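Local coordinates for DUF6844 domain-containing protein (Francisella tularensis subsp. tularensis, PDB 4QVR), which is of unknown function but appears to be made with a signal peptide, consistent with export from the cytoplasm, at residues G215-P218 and N219-A222. Numbering follows the deposited sequence.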
# COMPACT_ATOMS: atom_id res chain seq x y z
N GLY A 215 -4.59 -13.31 -28.30
CA GLY A 215 -3.30 -12.88 -28.83
C GLY A 215 -2.33 -13.98 -29.23
O GLY A 215 -1.24 -13.69 -29.73
N LEU A 216 -2.71 -15.24 -29.03
CA LEU A 216 -1.85 -16.37 -29.39
C LEU A 216 -1.93 -16.69 -30.89
O LEU A 216 -2.93 -16.36 -31.55
CB LEU A 216 -2.24 -17.60 -28.58
CG LEU A 216 -2.09 -17.46 -27.06
CD1 LEU A 216 -2.77 -18.60 -26.33
CD2 LEU A 216 -0.62 -17.35 -26.69
N ASN A 217 -0.90 -17.35 -31.41
CA ASN A 217 -0.88 -17.75 -32.82
C ASN A 217 -1.07 -19.26 -32.92
O ASN A 217 -0.21 -20.02 -32.49
CB ASN A 217 0.42 -17.30 -33.47
CG ASN A 217 0.44 -17.55 -34.98
OD1 ASN A 217 0.02 -18.60 -35.46
ND2 ASN A 217 0.96 -16.59 -35.72
N PRO A 218 -2.22 -19.71 -33.47
CA PRO A 218 -2.52 -21.15 -33.61
C PRO A 218 -1.42 -21.98 -34.31
O PRO A 218 -1.33 -23.18 -34.10
CB PRO A 218 -3.79 -21.17 -34.47
CG PRO A 218 -4.37 -19.81 -34.37
CD PRO A 218 -3.24 -18.86 -34.10
N ASN A 219 -0.63 -21.34 -35.16
CA ASN A 219 0.45 -22.04 -35.86
C ASN A 219 1.59 -22.41 -34.91
O ASN A 219 2.28 -23.41 -35.12
CB ASN A 219 0.94 -21.20 -37.03
CG ASN A 219 -0.17 -20.91 -38.03
OD1 ASN A 219 -1.19 -21.61 -38.06
ND2 ASN A 219 0.03 -19.90 -38.85
N ASP A 220 1.75 -21.63 -33.84
CA ASP A 220 2.78 -21.92 -32.85
C ASP A 220 2.54 -23.26 -32.13
O ASP A 220 3.39 -23.71 -31.36
CB ASP A 220 2.91 -20.78 -31.84
CG ASP A 220 3.46 -19.51 -32.47
OD1 ASP A 220 4.02 -19.58 -33.59
OD2 ASP A 220 3.36 -18.44 -31.84
N PHE A 221 1.38 -23.88 -32.39
CA PHE A 221 1.03 -25.16 -31.80
C PHE A 221 0.69 -26.15 -32.91
O PHE A 221 0.08 -25.77 -33.91
CB PHE A 221 -0.15 -24.97 -30.85
CG PHE A 221 0.06 -23.86 -29.86
CD1 PHE A 221 0.85 -24.05 -28.73
CD2 PHE A 221 -0.49 -22.60 -30.08
CE1 PHE A 221 1.06 -23.02 -27.84
CE2 PHE A 221 -0.29 -21.57 -29.18
CZ PHE A 221 0.49 -21.78 -28.06
N ALA A 222 1.06 -27.41 -32.72
CA ALA A 222 0.86 -28.43 -33.76
C ALA A 222 -0.31 -29.40 -33.55
O ALA A 222 -0.74 -30.05 -34.50
CB ALA A 222 2.15 -29.22 -33.95
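N217 reaches forward over the start of the short turn it introduces, and its side chain meets N219 and D220. N217 CB lies 3.5 Å from D220 OD2. N217 CG, anti to the backbone N (chi1 -174°) and hence beside the carbonyl carbon, sits 3.9 Å from N219 N. At the tip, N217 OD1 accepts the backbone N-H of N219 at 2.8 Å, with the donor in the carbonyl plane, and N219 CB packs 3.2 Å from that same oxygen. The two asparagine amides are turned 54° against each other.

This is an Asx turn, laid over the short 3-10 segment P218-D220: the main-chain N217 O takes the N-H of D220 at 2.9 Å from above its carbonyl plane. One residue on, F221 N bonds to P218 O, longer at 3.3 Å. Upstream, G215, with positive phi, closes helix 203-213 in a Schellman motif, and the chain then runs through this loop into helix 224-246. P218 rests on D208, L211 and K212 of the first helix, while F221 leans on E226, K227 and A230 of the second. The F221 ring also brings CE2 to 4.5 Å from L216 CB, which sits at the ring edge.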